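Local coordinates for protein phosphoribosylaminoimidazole carboxylase, ATPase subunit (Bacillus anthracis, PDB 3V4S) that catalyses the ATP-dependent carboxylation of aminoimidazole ribonucleotide with bicarbonate to N5-carboxyaminoimidazole ribonucleotide, a step of purine biosynthesis, at residues B[257-262]-B[278-283]; B[195-200]-B[231-236]; B[17-22]-B[78-83]. All coordinates share one frame; numbering follows the deposited sequence.

Contact 1 of 3, residues B[257-262]-B[278-283]. With MG (magnesium ion), chain G; CO3 (carbonate ion), chain I.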
# COMPACT_ATOMS: atom_id res chain seq x y z
N THR B 257 -13.85 -2.42 12.60
CA THR B 257 -12.75 -3.31 12.98
C THR B 257 -12.80 -3.62 14.46
O THR B 257 -13.10 -2.74 15.27
CB THR B 257 -11.39 -2.67 12.62
OG1 THR B 257 -11.35 -2.43 11.21
CG2 THR B 257 -10.21 -3.59 13.00
N LEU B 258 -12.51 -4.87 14.82
CA LEU B 258 -12.36 -5.24 16.21
C LEU B 258 -11.11 -6.09 16.38
O LEU B 258 -10.97 -7.12 15.72
CB LEU B 258 -13.61 -5.97 16.73
CG LEU B 258 -13.72 -6.34 18.20
CD1 LEU B 258 -13.80 -5.11 19.11
CD2 LEU B 258 -14.96 -7.21 18.36
N ALA B 259 -10.22 -5.63 17.24
CA ALA B 259 -9.03 -6.37 17.61
C ALA B 259 -9.35 -7.06 18.93
O ALA B 259 -9.82 -6.41 19.88
CB ALA B 259 -7.84 -5.42 17.79
N VAL B 260 -9.09 -8.37 18.99
CA VAL B 260 -9.36 -9.20 20.17
C VAL B 260 -8.05 -9.76 20.68
O VAL B 260 -7.43 -10.59 20.01
CB VAL B 260 -10.34 -10.35 19.83
CG1 VAL B 260 -10.74 -11.13 21.09
CG2 VAL B 260 -11.59 -9.81 19.14
N GLU B 261 -7.61 -9.29 21.85
CA GLU B 261 -6.41 -9.84 22.49
C GLU B 261 -6.78 -11.01 23.40
O GLU B 261 -7.75 -10.92 24.16
CB GLU B 261 -5.72 -8.78 23.36
CG GLU B 261 -5.19 -7.57 22.62
CD GLU B 261 -4.42 -6.64 23.54
OE1 GLU B 261 -4.14 -6.98 24.73
OE2 GLU B 261 -4.09 -5.54 23.10
N MET B 262 -5.96 -12.06 23.35
CA MET B 262 -6.26 -13.33 24.00
C MET B 262 -5.07 -13.93 24.71
O MET B 262 -3.91 -13.65 24.38
CB MET B 262 -6.77 -14.33 22.96
CG MET B 262 -8.11 -13.97 22.36
SD MET B 262 -8.38 -14.99 20.90
CE MET B 262 -9.97 -14.40 20.34
N ARG B 278 -10.97 -0.75 16.70
CA ARG B 278 -10.18 -0.01 15.72
C ARG B 278 -9.06 -0.93 15.22
O ARG B 278 -8.74 -1.95 15.88
CB ARG B 278 -9.56 1.23 16.38
CG ARG B 278 -8.82 0.90 17.68
CD ARG B 278 -7.82 1.95 18.14
NE ARG B 278 -7.24 1.58 19.43
CZ ARG B 278 -6.20 0.76 19.59
NH1 ARG B 278 -5.58 0.22 18.54
NH2 ARG B 278 -5.78 0.48 20.81
N PRO B 279 -8.43 -0.57 14.07
CA PRO B 279 -7.17 -1.23 13.73
C PRO B 279 -6.22 -1.21 14.93
O PRO B 279 -6.26 -0.28 15.74
CB PRO B 279 -6.61 -0.37 12.58
CG PRO B 279 -7.83 0.23 11.95
CD PRO B 279 -8.84 0.41 13.05
N HIS B 280 -5.40 -2.23 15.05
CA HIS B 280 -4.62 -2.47 16.24
C HIS B 280 -3.21 -2.72 15.81
O HIS B 280 -2.98 -3.25 14.72
CB HIS B 280 -5.17 -3.71 16.92
CG HIS B 280 -4.63 -3.95 18.31
ND1 HIS B 280 -3.66 -4.84 18.55
CD2 HIS B 280 -5.02 -3.44 19.55
CE1 HIS B 280 -3.39 -4.87 19.87
NE2 HIS B 280 -4.23 -4.02 20.48
N ASN B 281 -2.25 -2.33 16.65
CA ASN B 281 -0.82 -2.55 16.42
C ASN B 281 -0.50 -4.01 16.03
O ASN B 281 0.41 -4.26 15.25
CB ASN B 281 -0.07 -2.16 17.69
CG ASN B 281 1.41 -1.89 17.50
OD1 ASN B 281 2.02 -1.31 18.38
ND2 ASN B 281 2.00 -2.32 16.37
N SER B 282 -1.26 -4.96 16.58
CA SER B 282 -1.01 -6.38 16.29
C SER B 282 -1.49 -6.78 14.90
O SER B 282 -1.19 -7.88 14.44
CB SER B 282 -1.61 -7.29 17.38
OG SER B 282 -3.02 -7.25 17.31
N GLY B 283 -2.22 -5.89 14.22
CA GLY B 283 -2.63 -6.11 12.83
C GLY B 283 -1.77 -5.44 11.76
O GLY B 283 -2.06 -5.53 10.56
MG MG G . -3.22 -5.03 25.53
C CO3 I . -2.70 -1.11 20.16
O1 CO3 I . -3.38 -0.83 21.16
O2 CO3 I . -3.06 -0.74 19.04
O3 CO3 I . -1.66 -1.75 20.30
O HOH W 1 -1.41 -5.75 25.36
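Ala259 and His280 form the tight centre of this contact: the methyl CB of Ala259 presses on His280 CB at only 3.3 Å and meets the imidazole obliquely. Beside it, Thr257 sets its CG2 against the Arg278–Pro279 peptide, 3.7 Å from Pro279 N, while its hydroxyl turns to His298. With CG anti to the backbone N (chi1 -169°), the His280 ring reaches along the strand toward Glu261. There its NE2 makes a weak, bent hydrogen bond of 3.0 Å to Glu261 OE2 (124° at the hydrogen); OE2 sits at the ring edge, near its plane, with the carboxylate itself turned steeply against the ring. ND1, at the other end, is held by the backbone N and hydroxyl of Ser282, which fixes the ring's rotation.

These residues belong to the ATP-grasp domain, where strand 256-264, next to the edge strand 270-276 of the antiparallel sheet, and the loop after that edge strand bring metal ligands and substrate groups together. Both carboxylate oxygens of Glu261 bind a magnesium ion, OE1 at 2.3 Å and OE2 more loosely at 2.6 Å, so OE2 is shared with His280; Glu274, a water and ATP also bind the metal, and Asn273 hydrogen-bonds OE1.

On the pocket side the packing gives way to polar bonds. Arg278, a partly exposed residue, points its CB away from the strand, and its guanidinium meets a carbonate ion edge-on: NH1 to O2 at 2.7 Å and NH2 to O1 at 2.8 Å. Asn281 N adds an almost straight bond (173°) to carbonate O2, and the carbonate carbon lies over one face of the His280 ring. Although the carbonate probably came from the crystallisation liquor, the site, also lined by Lys354, is consistent with bicarbonate binding.

Contact 2 of 3, residues B[195-200]-B[231-236]. With ATP (adenosine-5'-triphosphate), chain F.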
# COMPACT_ATOMS: atom_id res chain seq x y z
N LYS B 195 1.03 -18.52 25.47
CA LYS B 195 1.23 -17.47 24.47
C LYS B 195 0.07 -16.47 24.50
O LYS B 195 -1.05 -16.81 24.91
CB LYS B 195 1.34 -18.08 23.06
CG LYS B 195 2.68 -18.75 22.79
CD LYS B 195 2.61 -19.67 21.58
CE LYS B 195 3.89 -20.47 21.43
NZ LYS B 195 5.08 -19.57 21.34
N GLU B 196 0.36 -15.23 24.09
CA GLU B 196 -0.66 -14.22 23.83
C GLU B 196 -0.93 -14.19 22.34
O GLU B 196 0.01 -14.22 21.54
CB GLU B 196 -0.18 -12.83 24.21
CG GLU B 196 0.19 -12.66 25.67
CD GLU B 196 0.35 -11.21 26.01
OE1 GLU B 196 1.49 -10.81 26.32
OE2 GLU B 196 -0.66 -10.47 25.95
N VAL B 197 -2.19 -14.12 21.95
CA VAL B 197 -2.51 -14.03 20.54
C VAL B 197 -3.58 -12.99 20.34
O VAL B 197 -4.26 -12.61 21.28
CB VAL B 197 -2.97 -15.39 19.94
CG1 VAL B 197 -1.92 -16.47 20.14
CG2 VAL B 197 -4.34 -15.79 20.47
N SER B 198 -3.72 -12.53 19.11
CA SER B 198 -4.79 -11.62 18.76
C SER B 198 -5.38 -11.98 17.41
O SER B 198 -4.72 -12.63 16.56
CB SER B 198 -4.31 -10.17 18.77
OG SER B 198 -3.38 -9.94 17.73
N VAL B 199 -6.62 -11.55 17.24
CA VAL B 199 -7.39 -11.77 16.04
C VAL B 199 -8.10 -10.46 15.73
O VAL B 199 -8.69 -9.82 16.63
CB VAL B 199 -8.44 -12.87 16.28
CG1 VAL B 199 -9.22 -13.15 15.02
CG2 VAL B 199 -7.77 -14.16 16.74
N ILE B 200 -7.97 -10.03 14.47
CA ILE B 200 -8.63 -8.82 13.98
C ILE B 200 -9.83 -9.27 13.16
O ILE B 200 -9.68 -10.01 12.18
CB ILE B 200 -7.71 -7.97 13.08
CG1 ILE B 200 -6.34 -7.66 13.74
CG2 ILE B 200 -8.43 -6.73 12.58
CD1 ILE B 200 -6.34 -6.73 14.91
N ALA B 231 0.70 -17.51 14.03
CA ALA B 231 1.00 -17.76 15.45
C ALA B 231 1.47 -19.21 15.59
O ALA B 231 0.92 -20.10 14.93
CB ALA B 231 -0.24 -17.51 16.30
N ARG B 232 2.48 -19.45 16.43
CA ARG B 232 3.02 -20.79 16.63
C ARG B 232 2.17 -21.54 17.65
O ARG B 232 2.54 -21.70 18.80
CB ARG B 232 4.48 -20.74 17.04
CG ARG B 232 5.36 -20.12 15.96
CD ARG B 232 6.74 -19.78 16.47
NE ARG B 232 6.70 -18.85 17.59
CZ ARG B 232 7.78 -18.37 18.21
NH1 ARG B 232 7.65 -17.52 19.21
NH2 ARG B 232 8.98 -18.76 17.82
N ILE B 233 0.99 -21.95 17.19
CA ILE B 233 -0.03 -22.59 18.03
C ILE B 233 -0.66 -23.70 17.21
O ILE B 233 -0.42 -23.80 16.01
CB ILE B 233 -1.12 -21.59 18.50
CG1 ILE B 233 -1.89 -20.99 17.31
CG2 ILE B 233 -0.52 -20.50 19.39
CD1 ILE B 233 -3.07 -20.12 17.72
N THR B 234 -1.47 -24.54 17.85
CA THR B 234 -2.10 -25.65 17.15
C THR B 234 -3.19 -25.12 16.23
O THR B 234 -3.79 -24.07 16.50
CB THR B 234 -2.76 -26.62 18.15
OG1 THR B 234 -3.77 -25.91 18.89
CG2 THR B 234 -1.72 -27.22 19.09
N GLU B 235 -3.44 -25.86 15.15
CA GLU B 235 -4.60 -25.62 14.30
C GLU B 235 -5.90 -25.50 15.12
O GLU B 235 -6.75 -24.67 14.81
CB GLU B 235 -4.71 -26.72 13.23
CG GLU B 235 -5.94 -26.63 12.32
CD GLU B 235 -5.82 -25.60 11.21
OE1 GLU B 235 -6.11 -25.95 10.05
OE2 GLU B 235 -5.45 -24.44 11.49
N GLU B 236 -6.01 -26.31 16.17
CA GLU B 236 -7.18 -26.28 17.06
C GLU B 236 -7.34 -24.93 17.76
O GLU B 236 -8.44 -24.40 17.80
CB GLU B 236 -7.12 -27.39 18.12
CG GLU B 236 -7.45 -28.78 17.61
CD GLU B 236 -6.22 -29.60 17.22
OE1 GLU B 236 -5.09 -29.05 17.18
OE2 GLU B 236 -6.40 -30.81 16.96
PG ATP F . -2.49 -1.87 25.46
O1G ATP F . -2.67 -3.07 24.57
O2G ATP F . -1.25 -1.05 25.20
O3G ATP F . -3.74 -1.05 25.63
PB ATP F . -2.95 -2.23 28.31
O1B ATP F . -2.31 -1.02 28.92
O2B ATP F . -4.44 -2.29 28.18
O3B ATP F . -2.20 -2.58 26.91
PA ATP F . -3.16 -4.99 29.06
O1A ATP F . -3.32 -5.30 27.59
O2A ATP F . -4.31 -5.24 30.00
O3A ATP F . -2.59 -3.49 29.26
O5' ATP F . -1.89 -5.80 29.59
C5' ATP F . -0.62 -5.59 28.99
C4' ATP F . 0.12 -6.92 29.10
O4' ATP F . 0.22 -7.31 30.48
C3' ATP F . -0.64 -8.06 28.42
O3' ATP F . -0.47 -8.11 26.99
C2' ATP F . -0.12 -9.26 29.19
O2' ATP F . 1.15 -9.69 28.68
C1' ATP F . 0.06 -8.73 30.61
N9 ATP F . -1.17 -9.06 31.38
C8 ATP F . -2.25 -8.26 31.55
N7 ATP F . -3.21 -8.89 32.27
C5 ATP F . -2.75 -10.11 32.59
C6 ATP F . -3.24 -11.29 33.35
N6 ATP F . -4.46 -11.30 33.94
N1 ATP F . -2.42 -12.37 33.43
C2 ATP F . -1.20 -12.41 32.86
N3 ATP F . -0.70 -11.38 32.16
C4 ATP F . -1.41 -10.22 32.00
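Val197 and Ala231 approach to 7.2 Å between CA atoms, and Lys195 and Ile233 to 8.3 Å, so strand 195-200 and the turn at 231-233 meet through side chains, without sheet pairing. An inverse gamma turn centred on Arg232, with a weak Ile233 N to Ala231 O bond, puts the Arg232 carbonyl beside the lysine: Lys195 CE lies 3.2 Å from Arg232 O. The chain of Lys195 runs out extended and bends only at its last torsion (chi4 -56°), which brings NZ within 3.9 Å of Arg232 NH1, the two side chains crossing at about a right angle. Both cations form salt bridges to Glu216 OE2, which probably offsets their like charge. Deeper in, Ile233 CG2 touches Lys195 CD at 3.9 Å and Val197 CG1 at 4.3 Å, and the same CG1 meets Ala231 CB. Between Lys195 and Val197, Glu196 faces the other way, toward the nucleotide, and binds both ribose hydroxyls of ATP, OE1 taking O2' and OE2 taking O3', as ATP-grasp enzymes commonly do. Strand 195-203 lies between strands 256-264 and 209-220 of the antiparallel sheet, while 231-234 leads from strand 223-229 into helix 235-251, N-capped by Thr234.

Contact 3 of 3, residues B[17-22]-B[78-83]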
# COMPACT_ATOMS: atom_id res chain seq x y z
N ILE B 17 -13.88 10.80 3.54
CA ILE B 17 -13.90 10.12 4.84
C ILE B 17 -13.26 11.06 5.85
O ILE B 17 -12.19 11.61 5.62
CB ILE B 17 -13.16 8.76 4.78
CG1 ILE B 17 -13.80 7.86 3.71
CG2 ILE B 17 -13.12 8.09 6.16
CD1 ILE B 17 -13.06 6.57 3.40
N GLY B 18 -13.99 11.28 6.96
CA GLY B 18 -13.52 12.10 8.06
C GLY B 18 -13.04 11.21 9.17
O GLY B 18 -13.68 10.21 9.51
N ILE B 19 -11.90 11.56 9.74
CA ILE B 19 -11.29 10.73 10.76
C ILE B 19 -11.04 11.58 11.98
O ILE B 19 -10.42 12.64 11.88
CB ILE B 19 -9.94 10.10 10.28
CG1 ILE B 19 -10.12 9.35 8.95
CG2 ILE B 19 -9.34 9.22 11.38
CD1 ILE B 19 -8.80 8.96 8.28
N ILE B 20 -11.50 11.11 13.13
CA ILE B 20 -11.23 11.79 14.38
C ILE B 20 -9.99 11.19 15.00
O ILE B 20 -10.00 10.01 15.36
CB ILE B 20 -12.38 11.62 15.40
CG1 ILE B 20 -13.65 12.23 14.82
CG2 ILE B 20 -12.01 12.29 16.73
CD1 ILE B 20 -14.90 11.47 15.19
N GLY B 21 -8.94 12.00 15.13
CA GLY B 21 -7.65 11.53 15.63
C GLY B 21 -6.68 11.43 14.47
O GLY B 21 -6.98 10.80 13.46
N GLY B 22 -5.52 12.06 14.61
CA GLY B 22 -4.55 12.12 13.53
C GLY B 22 -3.30 11.29 13.77
O GLY B 22 -2.25 11.57 13.19
N VAL B 78 -18.74 10.34 5.52
CA VAL B 78 -18.74 9.28 6.54
C VAL B 78 -17.64 9.64 7.52
O VAL B 78 -16.63 10.27 7.13
CB VAL B 78 -18.57 7.85 5.92
CG1 VAL B 78 -17.23 7.70 5.21
CG2 VAL B 78 -18.72 6.78 6.99
N VAL B 79 -17.86 9.34 8.80
CA VAL B 79 -16.90 9.64 9.85
C VAL B 79 -16.50 8.35 10.58
O VAL B 79 -17.33 7.46 10.80
CB VAL B 79 -17.42 10.69 10.87
CG1 VAL B 79 -16.37 11.01 11.93
CG2 VAL B 79 -17.85 11.98 10.18
N THR B 80 -15.22 8.26 10.91
CA THR B 80 -14.67 7.16 11.69
C THR B 80 -13.68 7.75 12.70
O THR B 80 -13.31 8.92 12.60
CB THR B 80 -13.97 6.10 10.79
OG1 THR B 80 -13.52 5.00 11.59
CG2 THR B 80 -12.79 6.70 10.00
N TYR B 81 -13.29 6.95 13.70
CA TYR B 81 -12.33 7.39 14.69
C TYR B 81 -11.15 6.42 14.67
O TYR B 81 -11.31 5.25 14.32
CB TYR B 81 -12.97 7.45 16.10
CG TYR B 81 -13.61 6.15 16.54
CD1 TYR B 81 -14.95 5.88 16.25
CD2 TYR B 81 -12.88 5.20 17.23
CE1 TYR B 81 -15.54 4.69 16.64
CE2 TYR B 81 -13.45 4.01 17.64
CZ TYR B 81 -14.77 3.75 17.33
OH TYR B 81 -15.31 2.56 17.72
N GLU B 82 -9.99 6.91 15.05
CA GLU B 82 -8.82 6.08 15.19
C GLU B 82 -8.31 6.26 16.61
O GLU B 82 -7.47 5.49 17.09
CB GLU B 82 -7.75 6.47 14.17
CG GLU B 82 -7.23 7.89 14.31
CD GLU B 82 -5.90 7.96 15.06
OE1 GLU B 82 -4.97 7.19 14.73
OE2 GLU B 82 -5.77 8.80 15.97
N PHE B 83 -8.82 7.30 17.27
CA PHE B 83 -8.49 7.63 18.66
C PHE B 83 -9.50 6.92 19.55
O PHE B 83 -10.69 7.22 19.52
CB PHE B 83 -8.51 9.15 18.88
CG PHE B 83 -7.88 9.59 20.17
CD1 PHE B 83 -8.67 9.97 21.25
CD2 PHE B 83 -6.49 9.61 20.31
CE1 PHE B 83 -8.08 10.37 22.45
CE2 PHE B 83 -5.90 10.01 21.51
CZ PHE B 83 -6.70 10.39 22.58
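Ile17 and Val78 lie side by side and point the same way, CG1 against CG1 at 3.7 Å, and one step on Ile19 and Thr80 repeat the pattern on the same face of the sheet. Thr80 turns OG1 anti to its own N (chi1 -177°), leaving CG2 to face Ile19 CG1 at 3.9 Å while the hydroxyl bonds to Gln102 and His298. On the other face Ile20 reaches back across Val79, its CD1 3.6 Å from Val79 CG1. Gly18 has no side chain there, and Tyr81 only brings its CB near Ile20 before the ring heads off toward Leu91.

The two strands run parallel, 27° apart, and pair through four backbone bonds, from Gly18 N to Val78 O (2.8 Å) up to Glu82 N to Ile20 O. They are neighbours in the four-stranded parallel sheet of the preATP-grasp domain, a Rossmann-like fold in which helices 24-35 and 88-97 cover opposite faces, and strand 16-20 runs into a glycine-rich loop that resembles the GxGxxG turn of Rossmann folds.

Beyond the last strand pair, Glu82 turns toward the loop. Its CG stands over the start of that loop, 3.8 Å from Ile19 CG2, the two side chains crossing at about a right angle. A bend at chi2 (98°) then folds the carboxylate back beside Gly21, with OE2 3.3 Å from Gly21 CA. There OE2 accepts Gly23 N and OE1 accepts Gly26 N, so one buried carboxylate ties the glycine turn to the first turn of helix 24-35. Gly21 has a positive phi, a backbone shape glycine readily adopts.

Contacts 1 and 2 share the ATP-grasp sheet, where strands 256-264 and 195-203 are neighbours: Met262 N probably bonds Val197 O at 2.7 Å, and the hydroxyls Ser282 OG and Ser198 OG meet at 2.7 Å. Their centres are 13 Å apart, and they meet different parts of one ATP, contact 2 the ribose and contact 1 the magnesium at the phosphates, next to the carbonate site. Contact 3 belongs to the preATP-grasp domain, its centre about 17 Å from that of contact 1; the two touch where Arg278 CD packs on Glu82 O at 3.7 Å, bringing the glycine-loop end beside the carbonate site. Contacts 2 and 3 stay about 12 Å apart at nearest atoms.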